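Local coordinates for PlaB phospholipase (Legionella pneumophila, PDB 6ZTI), which acts as a phospholipase of the alpha/beta hydrolase family whose activity is controlled by NAD(H)-mediated tetramerization, at the interface of chains A and B and the interface of chains A and C. Numbering follows the deposited sequence. Chains: chain A/B/C, PlaB phospholipase.

Contact 1: the interface of chains A and B. Residues chain A 473-477, 479; chain B 28-30, 37, 57.
A:Ala477 docks through its backbone on B:Thr29 where the extended C-terminal tail of one alpha/beta hydrolase subunit crosses the short 3-10 helix 29-32 of its partner. The hydroxyl OG1 of B:Thr29 accepts a nearly straight hydrogen bond from A:Ala477 N at 2.8 Å. Two donors converge on A:Ala477 O, B:Thr29 N at 3.1 Å and B:Thr29 OG1 at 3.2 Å. The hydroxyl lies in the carbonyl plane on a lone pair, whereas the amide is tilted 33° from that plane. A chi1 of 47° sets OG1 between its own backbone N and carbonyl carbon, where it can serve both polar atoms of A:Ala477. Beside this pairing, the B:His28 ring has the carbonyl carbon C of A:Ala477 over one face, 3.6 Å from the ring centroid, and A:Pro476 CB at its edge.

In the second shell, B:Asn30 N donates to B:His28 ND1 at 3.1 Å, which limits rotation of the ring, while B:Asn30 ND2 covers its other face. Earlier in the tail, A:Leu474 and B:Leu57 cross at about a right angle, with A:Leu474 CD2 3.9 Å from B:Leu57 CG on strand 55-60. A:Asn473 OD1 accepts from A:Thr475 N at 3.0 Å and may brace the turn that presents this leucine.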
loop_
_atom_site.group_PDB
_atom_site.type_symbol
_atom_site.label_atom_id
_atom_site.label_comp_id
_atom_site.label_asym_id
_atom_site.label_seq_id
_atom_site.Cartn_x
_atom_site.Cartn_y
_atom_site.Cartn_z
ATOM N N ASN A 473 -35.003 14.702 28.293
ATOM C CA ASN A 473 -36.174 14.117 27.643
ATOM C C ASN A 473 -35.897 12.629 27.447
ATOM O O ASN A 473 -35.064 12.249 26.616
ATOM C CB ASN A 473 -36.446 14.805 26.308
ATOM C CG ASN A 473 -37.693 14.273 25.612
ATOM O OD1 ASN A 473 -38.203 13.201 25.938
ATOM N ND2 ASN A 473 -38.184 15.026 24.635
ATOM N N LEU A 474 -36.579 11.788 28.220
ATOM C CA LEU A 474 -36.327 10.352 28.222
ATOM C C LEU A 474 -37.038 9.607 27.096
ATOM O O LEU A 474 -36.897 8.382 27.002
ATOM C CB LEU A 474 -36.744 9.758 29.573
ATOM C CG LEU A 474 -36.020 10.316 30.805
ATOM C CD1 LEU A 474 -36.323 9.466 32.031
ATOM C CD2 LEU A 474 -34.523 10.410 30.557
ATOM N N THR A 475 -37.792 10.293 26.251
ATOM C CA THR A 475 -38.432 9.633 25.123
ATOM C C THR A 475 -37.378 9.285 24.078
ATOM O O THR A 475 -36.737 10.194 23.538
ATOM C CB THR A 475 -39.507 10.528 24.519
ATOM O OG1 THR A 475 -40.510 10.796 25.510
ATOM C CG2 THR A 475 -40.154 9.851 23.322
ATOM N N PRO A 476 -37.157 8.004 23.768
ATOM C CA PRO A 476 -36.095 7.655 22.817
ATOM C C PRO A 476 -36.337 8.301 21.460
ATOM O O PRO A 476 -37.478 8.483 21.032
ATOM C CB PRO A 476 -36.180 6.125 22.734
ATOM C CG PRO A 476 -36.877 5.703 23.947
ATOM C CD PRO A 476 -37.830 6.806 24.296
ATOM N N ALA A 477 -35.244 8.639 20.775
ATOM C CA ALA A 477 -35.347 9.323 19.494
ATOM C C ALA A 477 -34.119 9.025 18.649
ATOM O O ALA A 477 -33.052 8.681 19.161
ATOM C CB ALA A 477 -35.500 10.837 19.679
ATOM N N ILE A 479 -30.841 9.771 16.644
ATOM C CA ILE A 479 -29.728 10.675 16.902
ATOM C C ILE A 479 -29.435 11.446 15.625
ATOM O O ILE A 479 -29.042 10.855 14.613
ATOM C CB ILE A 479 -28.489 9.903 17.379
ATOM C CG1 ILE A 479 -28.791 9.232 18.722
ATOM C CG2 ILE A 479 -27.275 10.838 17.481
ATOM C CD1 ILE A 479 -27.713 8.308 19.203
ATOM N N HIS B 28 -29.895 5.628 17.687
ATOM C CA HIS B 28 -31.192 5.797 18.329
ATOM C C HIS B 28 -31.019 5.526 19.816
ATOM O O HIS B 28 -30.386 4.534 20.192
ATOM C CB HIS B 28 -32.210 4.839 17.701
ATOM C CG HIS B 28 -33.634 5.210 17.955
ATOM N ND1 HIS B 28 -34.128 5.456 19.219
ATOM C CD2 HIS B 28 -34.681 5.349 17.108
ATOM C CE1 HIS B 28 -35.415 5.749 19.136
ATOM N NE2 HIS B 28 -35.775 5.690 17.867
ATOM N N THR B 29 -31.574 6.407 20.656
ATOM C CA THR B 29 -31.388 6.309 22.099
ATOM C C THR B 29 -32.222 5.204 22.730
ATOM O O THR B 29 -32.120 4.993 23.944
ATOM C CB THR B 29 -31.707 7.649 22.782
ATOM O OG1 THR B 29 -32.939 8.176 22.280
ATOM C CG2 THR B 29 -30.581 8.665 22.546
ATOM N N ASN B 30 -33.046 4.496 21.962
ATOM C CA ASN B 30 -33.653 3.286 22.502
ATOM C C ASN B 30 -32.610 2.220 22.797
ATOM O O ASN B 30 -32.935 1.215 23.441
ATOM C CB ASN B 30 -34.722 2.729 21.546
ATOM C CG ASN B 30 -34.168 2.328 20.183
ATOM O OD1 ASN B 30 -32.961 2.222 19.987
ATOM N ND2 ASN B 30 -35.067 2.095 19.234
ATOM N N GLN B 37 -36.267 5.175 32.176
ATOM C CA GLN B 37 -37.593 5.316 32.776
ATOM C C GLN B 37 -37.712 4.505 34.062
ATOM O O GLN B 37 -38.368 4.936 35.018
ATOM C CB GLN B 37 -38.666 4.889 31.768
ATOM C CG GLN B 37 -38.859 5.891 30.624
ATOM C CD GLN B 37 -39.126 5.245 29.258
ATOM O OE1 GLN B 37 -38.904 4.047 29.055
ATOM N NE2 GLN B 37 -39.598 6.054 28.312
ATOM N N LEU B 57 -30.135 11.429 28.921
ATOM C CA LEU B 57 -29.708 10.552 27.849
ATOM C C LEU B 57 -28.591 11.247 27.078
ATOM O O LEU B 57 -28.782 12.351 26.557
ATOM C CB LEU B 57 -30.886 10.203 26.943
ATOM C CG LEU B 57 -32.095 9.572 27.618
ATOM C CD1 LEU B 57 -33.075 9.098 26.544
ATOM C CD2 LEU B 57 -31.692 8.428 28.536
#

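Contact 2: the interface of chains A and B. Residues chain A 74-75, 78, 81-82; chain B 465, 469, 488-489.
The amide of A:Gln78 lies over the centre of one face of the B:Arg465 guanidinium, its CD 3.7 Å above that plane and the two planes 48° apart. The contact illustrates how a chain terminus can be recognised by the side of a helix: B:Asp489, the last residue, packs against helix 69-89. With CG anti to the backbone N (chi1 -175°) and a bend at chi2, A:Gln78 turns OE1 toward this terminus. There A:Gln78 OE1 accepts from B:Asp489 N at 3.0 Å and from A:Arg81 NH2 on the opposite face of the amide, neither donor lying on a lone pair. The guanidinium of A:Arg81 is almost parallel to the B:Asp489 side-chain carboxylate and forms a salt bridge with it, although the hydrogen bond is weak. At the terminal carboxylate, A:Arg74 NH2 donates to B:Asp489 OXT at 3.2 Å, close to its own guanidinium plane. B:Ile488 crosses A:Arg74 at about a right angle, with CD1 3.6 Å from A:Arg74 CB.

At the other end, A:Asp82 OD2 receives three hydrogen bonds. B:Arg465 NH1 comes to A:Asp82 OD2 from the syn side at 2.7 Å, while B:Arg469 grips the same oxygen end-on with NH1 and NH2, its guanidinium plane 81° from the carboxylate. A:Gln78 NE2 donates to A:Asp82 OD1. Water 2 joins B:Arg469 NH2, at 2.9 Å from its oxygen, to A:Ala75 O.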
loop_
_atom_site.group_PDB
_atom_site.type_symbol
_atom_site.label_atom_id
_atom_site.label_comp_id
_atom_site.label_asym_id
_atom_site.label_seq_id
_atom_site.Cartn_x
_atom_site.Cartn_y
_atom_site.Cartn_z
ATOM N N ARG A 74 26.139 7.391 17.248
ATOM C CA ARG A 74 26.598 6.603 18.393
ATOM C C ARG A 74 27.912 5.886 18.089
ATOM O O ARG A 74 28.796 5.789 18.948
ATOM C CB ARG A 74 25.553 5.552 18.783
ATOM C CG ARG A 74 24.300 6.047 19.506
ATOM C CD ARG A 74 23.351 4.856 19.831
ATOM N NE ARG A 74 23.978 3.851 20.704
ATOM C CZ ARG A 74 23.559 2.591 20.847
ATOM N NH1 ARG A 74 22.511 2.149 20.166
ATOM N NH2 ARG A 74 24.197 1.761 21.667
ATOM N N ALA A 75 28.029 5.318 16.892
ATOM C CA ALA A 75 29.248 4.593 16.550
ATOM C C ALA A 75 30.430 5.541 16.398
ATOM O O ALA A 75 31.563 5.171 16.725
ATOM C CB ALA A 75 29.048 3.775 15.272
ATOM N N GLN A 78 31.982 5.951 19.749
ATOM C CA GLN A 78 32.810 4.807 20.101
ATOM C C GLN A 78 34.106 4.812 19.309
ATOM O O GLN A 78 35.174 4.524 19.862
ATOM C CB GLN A 78 32.038 3.510 19.856
ATOM C CG GLN A 78 32.760 2.260 20.302
ATOM C CD GLN A 78 32.772 2.099 21.812
ATOM O OE1 GLN A 78 31.787 2.385 22.499
ATOM N NE2 GLN A 78 33.888 1.629 22.334
ATOM N N ARG A 81 36.452 7.333 20.957
ATOM C CA ARG A 81 37.011 6.797 22.194
ATOM C C ARG A 81 37.980 5.657 21.918
ATOM O O ARG A 81 39.012 5.539 22.582
ATOM C CB ARG A 81 35.891 6.341 23.125
ATOM C CG ARG A 81 35.155 7.522 23.741
ATOM C CD ARG A 81 34.075 7.102 24.720
ATOM N NE ARG A 81 32.843 6.720 24.036
ATOM C CZ ARG A 81 32.399 5.472 23.915
ATOM N NH1 ARG A 81 33.073 4.461 24.443
ATOM N NH2 ARG A 81 31.264 5.239 23.271
ATOM N N ASP A 82 37.681 4.817 20.928
ATOM C CA ASP A 82 38.551 3.677 20.670
ATOM C C ASP A 82 39.941 4.104 20.195
ATOM O O ASP A 82 40.915 3.390 20.438
ATOM C CB ASP A 82 37.912 2.749 19.635
ATOM C CG ASP A 82 36.889 1.783 20.241
ATOM O OD1 ASP A 82 36.661 1.813 21.471
ATOM O OD2 ASP A 82 36.312 0.978 19.481
ATOM N N ARG B 465 30.793 -2.222 15.955
ATOM C CA ARG B 465 31.745 -1.123 15.863
ATOM C C ARG B 465 32.129 -0.800 14.426
ATOM O O ARG B 465 32.630 0.296 14.168
ATOM C CB ARG B 465 32.996 -1.432 16.688
ATOM C CG ARG B 465 32.692 -1.482 18.167
ATOM C CD ARG B 465 33.914 -1.549 19.044
ATOM N NE ARG B 465 33.522 -1.742 20.441
ATOM C CZ ARG B 465 34.245 -1.359 21.486
ATOM N NH1 ARG B 465 35.410 -0.744 21.307
ATOM N NH2 ARG B 465 33.796 -1.588 22.712
ATOM N N ARG B 469 34.484 3.620 12.027
ATOM C CA ARG B 469 35.854 3.506 12.503
ATOM C C ARG B 469 36.634 4.731 12.036
ATOM O O ARG B 469 36.268 5.380 11.055
ATOM C CB ARG B 469 36.530 2.219 11.985
ATOM C CG ARG B 469 35.828 0.913 12.370
ATOM C CD ARG B 469 36.227 0.434 13.765
ATOM N NE ARG B 469 35.461 1.104 14.815
ATOM C CZ ARG B 469 35.760 1.059 16.113
ATOM N NH1 ARG B 469 36.819 0.384 16.529
ATOM N NH2 ARG B 469 35.000 1.693 17.003
ATOM N N ILE B 488 29.076 -1.335 20.089
ATOM C CA ILE B 488 29.391 -0.033 20.661
ATOM C C ILE B 488 28.679 0.118 22.000
ATOM O O ILE B 488 27.719 -0.592 22.307
ATOM C CB ILE B 488 29.007 1.111 19.706
ATOM C CG1 ILE B 488 27.478 1.236 19.600
ATOM C CG2 ILE B 488 29.620 0.892 18.337
ATOM C CD1 ILE B 488 27.010 2.257 18.571
ATOM N N ASP B 489 29.152 1.067 22.802
ATOM C CA ASP B 489 28.445 1.447 24.022
ATOM C C ASP B 489 27.147 2.171 23.650
ATOM O O ASP B 489 26.150 2.111 24.375
ATOM C CB ASP B 489 29.311 2.341 24.907
ATOM C CG ASP B 489 30.555 1.638 25.420
ATOM O OD1 ASP B 489 30.583 0.386 25.435
ATOM O OD2 ASP B 489 31.505 2.349 25.821
ATOM O OXT ASP B 489 27.057 2.835 22.607
HETATM O O HOH W 1 28.835 4.601 21.551
HETATM O O HOH W 2 32.262 2.496 16.426
#

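Contact 3: the interface of chains A and C. Residues chain A 366, 371-373, 409; chain C 330-331, 333.
C:Arg333 reaches the carbonyl oxygens of A:Gln371 and A:Leu373 with CG anti to its own carbonyl carbon (chi1 -45°) and a bend about the CB-CG bond (chi2 -77°). C:Phe331 has CG between its backbone N and carbonyl carbon (chi1 55°), which lays its ring beneath the same guanidinium, with C:Arg333 NH2 3.6 Å above the ring plane and over its centre. In this subunit contact of the alpha/beta hydrolase, A:Gln371, A:Ala372, A:Leu373 and C:Arg333 all belong to residue groups that line thio-NAD sites, probably bringing the two chains together around the nucleotide.

C:Arg333 NH2 donates to A:Gln371 O at 3.0 Å and to A:Leu373 O at 2.8 Å, so that one nitrogen spans two backbone carbonyls of the loop between strands 358-364 and 378-383. Both acceptors are tilted from the guanidinium plane. NH1 adds a weak bond to A:Leu373 O, while the CA of A:Ala372 sits in plane at the guanidinium edge. Water 3 extends the grip, 2.9 Å from A:Gln371 O and 3.3 Å from C:Arg333 NE.

The ring of C:Phe331 also touches protein across the boundary, with CE2 3.8 Å from A:Ala372 CB. Next to it, A:Pro366 and C:Val330 meet tip to tip, proline CD lying 4.0 Å from valine CG2. A:Met409 crosses C:Val330 at about a right angle, but the modelled approach of its sulfur is too short to be trusted.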
loop_
_atom_site.group_PDB
_atom_site.type_symbol
_atom_site.label_atom_id
_atom_site.label_comp_id
_atom_site.label_asym_id
_atom_site.label_seq_id
_atom_site.Cartn_x
_atom_site.Cartn_y
_atom_site.Cartn_z
ATOM N N PRO A 366 -1.198 43.405 -3.690
ATOM C CA PRO A 366 -1.914 44.194 -2.674
ATOM C C PRO A 366 -3.034 43.432 -1.989
ATOM O O PRO A 366 -3.349 43.725 -0.832
ATOM C CB PRO A 366 -2.462 45.379 -3.476
ATOM C CG PRO A 366 -1.657 45.417 -4.721
ATOM C CD PRO A 366 -1.306 44.006 -5.027
ATOM N N GLN A 371 -2.829 34.175 -7.242
ATOM C CA GLN A 371 -2.567 34.311 -8.664
ATOM C C GLN A 371 -1.518 35.366 -8.992
ATOM O O GLN A 371 -1.273 35.606 -10.178
ATOM C CB GLN A 371 -3.871 34.671 -9.399
ATOM C CG GLN A 371 -5.072 33.810 -9.046
ATOM C CD GLN A 371 -5.060 32.481 -9.745
ATOM O OE1 GLN A 371 -4.577 32.365 -10.870
ATOM N NE2 GLN A 371 -5.600 31.466 -9.088
ATOM N N ALA A 372 -0.910 36.010 -7.988
ATOM C CA ALA A 372 -0.078 37.188 -8.205
ATOM C C ALA A 372 1.404 36.955 -7.945
ATOM O O ALA A 372 2.180 37.916 -7.949
ATOM C CB ALA A 372 -0.564 38.339 -7.322
ATOM N N LEU A 373 1.830 35.717 -7.724
ATOM C CA LEU A 373 3.253 35.486 -7.577
ATOM C C LEU A 373 3.988 35.904 -8.850
ATOM O O LEU A 373 3.443 35.823 -9.955
ATOM C CB LEU A 373 3.522 34.025 -7.265
ATOM C CG LEU A 373 3.331 33.589 -5.809
ATOM C CD1 LEU A 373 4.451 34.149 -4.959
ATOM C CD2 LEU A 373 2.011 34.025 -5.218
ATOM N N MET A 409 3.147 45.966 -6.364
ATOM C CA MET A 409 3.023 44.741 -5.593
ATOM C C MET A 409 3.233 44.969 -4.101
ATOM O O MET A 409 2.885 44.092 -3.300
ATOM C CB MET A 409 4.007 43.700 -6.130
ATOM C CG MET A 409 3.659 43.207 -7.538
ATOM S SD MET A 409 2.391 41.927 -7.495
ATOM C CE MET A 409 3.362 40.560 -6.854
ATOM N N VAL C 330 -1.868 45.210 -11.682
ATOM C CA VAL C 330 -0.720 44.948 -10.821
ATOM C C VAL C 330 0.437 44.370 -11.624
ATOM O O VAL C 330 1.607 44.580 -11.281
ATOM C CB VAL C 330 -1.119 43.990 -9.680
ATOM C CG1 VAL C 330 0.076 43.665 -8.813
ATOM C CG2 VAL C 330 -2.245 44.596 -8.851
ATOM N N PHE C 331 0.125 43.631 -12.684
ATOM C CA PHE C 331 1.146 42.906 -13.430
ATOM C C PHE C 331 0.602 42.545 -14.804
ATOM O O PHE C 331 -0.605 42.623 -15.061
ATOM C CB PHE C 331 1.582 41.643 -12.682
ATOM C CG PHE C 331 0.442 40.733 -12.334
ATOM C CD1 PHE C 331 -0.090 39.865 -13.279
ATOM C CD2 PHE C 331 -0.102 40.746 -11.067
ATOM C CE1 PHE C 331 -1.144 39.031 -12.960
ATOM C CE2 PHE C 331 -1.157 39.913 -10.738
ATOM C CZ PHE C 331 -1.680 39.051 -11.687
ATOM N N ARG C 333 1.132 39.359 -17.696
ATOM C CA ARG C 333 1.663 38.043 -18.014
ATOM C C ARG C 333 1.704 37.862 -19.526
ATOM O O ARG C 333 0.813 38.331 -20.241
ATOM C CB ARG C 333 0.807 36.927 -17.409
ATOM C CG ARG C 333 0.369 37.131 -15.964
ATOM C CD ARG C 333 1.493 36.852 -14.985
ATOM N NE ARG C 333 1.005 36.788 -13.611
ATOM C CZ ARG C 333 1.783 36.842 -12.537
ATOM N NH1 ARG C 333 3.099 36.959 -12.667
ATOM N NH2 ARG C 333 1.240 36.784 -11.330
HETATM O O HOH W 3 -1.908 35.434 -13.015
#

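Contact 4: the interface of chains A and B. Residues chain A 66-68, 71, 74; chain B 428-429, 461, 463, 467.
The B:Arg461 guanidinium and the A:Asp71 carboxylate lie nearly coplanar, 19° apart, and meet edge to edge as a textbook side-on salt bridge. B:Ala429 CB packs on one face of the guanidinium, toward its rim, and A:Thr66 O also lies at its edge, in plane. B:Arg461 NE donates to A:Asp71 OD1 at 2.8 Å and NH2 to A:Asp71 OD2 at 2.6 Å; both oxygens use their syn lone pairs and both bonds are fairly straight. B:Arg461 NH2 also donates to A:Thr66 O at 2.7 Å, by a more bent bond. CG anti to the backbone N (chi1 -174°) and an extended chain from CG to NE carry the arginine head across to chain A.

A second shell fixes the carboxylate. A:Thr68 N donates to A:Asp71 OD2 at 2.9 Å from above the carboxylate plane, and A:Asp71 N returns a bond to A:Thr68 OG1 at 3.0 Å, the reciprocal pattern of a capping box. The nearby helix start may further favour negative charge on the aspartate. B:Val463 CG2 lies 3.9 Å from A:Asp71 OD1, giving the pair an apolar flank. A:Val67 and B:Val467 slide past each other in opposite directions, their CG1 methyls 3.9 Å apart. In the fold, the capping box opens helix 69-89 of chain A, while the arginine projects from strand 461-463 of chain B.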
loop_
_atom_site.group_PDB
_atom_site.type_symbol
_atom_site.label_atom_id
_atom_site.label_comp_id
_atom_site.label_asym_id
_atom_site.label_seq_id
_atom_site.Cartn_x
_atom_site.Cartn_y
_atom_site.Cartn_z
ATOM N N THR A 66 19.721 -1.382 7.555
ATOM C CA THR A 66 19.290 -1.398 8.947
ATOM C C THR A 66 19.877 -0.257 9.761
ATOM O O THR A 66 19.334 0.071 10.819
ATOM C CB THR A 66 19.672 -2.726 9.602
ATOM O OG1 THR A 66 21.098 -2.830 9.696
ATOM C CG2 THR A 66 19.142 -3.889 8.771
ATOM N N VAL A 67 20.940 0.374 9.280
ATOM C CA VAL A 67 21.670 1.353 10.073
ATOM C C VAL A 67 21.000 2.716 9.944
ATOM O O VAL A 67 20.652 3.155 8.840
ATOM C CB VAL A 67 23.146 1.396 9.640
ATOM C CG1 VAL A 67 23.894 2.503 10.360
ATOM C CG2 VAL A 67 23.812 0.028 9.911
ATOM N N THR A 68 20.792 3.378 11.079
ATOM C CA THR A 68 20.221 4.717 11.107
ATOM C C THR A 68 21.311 5.765 11.342
ATOM O O THR A 68 22.475 5.457 11.631
ATOM C CB THR A 68 19.142 4.823 12.187
ATOM O OG1 THR A 68 19.752 4.731 13.478
ATOM C CG2 THR A 68 18.098 3.715 12.035
ATOM N N ASP A 71 22.311 5.450 14.832
ATOM C CA ASP A 71 23.324 4.406 14.964
ATOM C C ASP A 71 24.712 4.930 14.595
ATOM O O ASP A 71 25.700 4.651 15.282
ATOM C CB ASP A 71 23.000 3.198 14.071
ATOM C CG ASP A 71 21.700 2.510 14.409
ATOM O OD1 ASP A 71 21.180 2.654 15.537
ATOM O OD2 ASP A 71 21.204 1.791 13.508
ATOM N N ARG A 74 26.139 7.391 17.248
ATOM C CA ARG A 74 26.598 6.603 18.393
ATOM C C ARG A 74 27.912 5.886 18.089
ATOM O O ARG A 74 28.796 5.789 18.948
ATOM C CB ARG A 74 25.553 5.552 18.783
ATOM C CG ARG A 74 24.300 6.047 19.506
ATOM C CD ARG A 74 23.351 4.856 19.831
ATOM N NE ARG A 74 23.978 3.851 20.704
ATOM C CZ ARG A 74 23.559 2.591 20.847
ATOM N NH1 ARG A 74 22.511 2.149 20.166
ATOM N NH2 ARG A 74 24.197 1.761 21.667
ATOM N N LEU B 428 24.522 -4.924 10.581
ATOM C CA LEU B 428 25.405 -4.298 11.553
ATOM C C LEU B 428 24.650 -3.720 12.745
ATOM O O LEU B 428 25.273 -3.428 13.771
ATOM C CB LEU B 428 26.234 -3.216 10.853
ATOM C CG LEU B 428 27.248 -3.808 9.872
ATOM C CD1 LEU B 428 27.888 -2.729 9.035
ATOM C CD2 LEU B 428 28.330 -4.609 10.606
ATOM N N ALA B 429 23.335 -3.540 12.626
ATOM C CA ALA B 429 22.450 -3.227 13.744
ATOM C C ALA B 429 21.499 -4.407 13.916
ATOM O O ALA B 429 20.806 -4.787 12.967
ATOM C CB ALA B 429 21.682 -1.929 13.488
ATOM N N ARG B 461 19.240 -2.383 21.247
ATOM C CA ARG B 461 19.704 -2.291 19.870
ATOM C C ARG B 461 21.227 -2.374 19.889
ATOM O O ARG B 461 21.903 -1.512 20.459
ATOM C CB ARG B 461 19.203 -1.007 19.228
ATOM C CG ARG B 461 19.523 -0.891 17.742
ATOM C CD ARG B 461 18.893 0.348 17.160
ATOM N NE ARG B 461 19.282 0.583 15.774
ATOM C CZ ARG B 461 18.705 0.004 14.723
ATOM N NH1 ARG B 461 17.721 -0.869 14.880
ATOM N NH2 ARG B 461 19.120 0.297 13.503
ATOM N N VAL B 463 24.794 -2.322 18.029
ATOM C CA VAL B 463 25.403 -1.731 16.839
ATOM C C VAL B 463 26.868 -2.141 16.822
ATOM O O VAL B 463 27.616 -1.850 17.766
ATOM C CB VAL B 463 25.258 -0.203 16.815
ATOM C CG1 VAL B 463 25.878 0.383 15.548
ATOM C CG2 VAL B 463 23.793 0.190 16.926
ATOM N N VAL B 467 30.247 0.022 12.060
ATOM C CA VAL B 467 29.430 1.106 11.520
ATOM C C VAL B 467 30.225 2.402 11.413
ATOM O O VAL B 467 29.959 3.226 10.529
ATOM C CB VAL B 467 28.153 1.267 12.373
ATOM C CG1 VAL B 467 27.395 2.529 12.003
ATOM C CG2 VAL B 467 27.257 0.036 12.195
#

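Contacts 2 and 4 are neighbouring parts of one interface: their C-alpha centres are about 11 Å apart, they share A:Arg74, and both use helix 69-89 of chain A, or its start, and draw on residues of the 3-10 helix 465-467 of chain B. Contact 1 belongs to the same A-B pair but its C-alpha centre lies about 67 Å from that of contact 2 and 59 Å from that of contact 4. The two-fold symmetry repeats each with the chains exchanged, so the C-terminal tails reach reciprocally onto the partner. Contact 3, 51 to 58 Å from the others, joins chain A to chain C instead. Two distinct two-fold interfaces per subunit suffice to build a closed tetramer, matching the four-copy assembly.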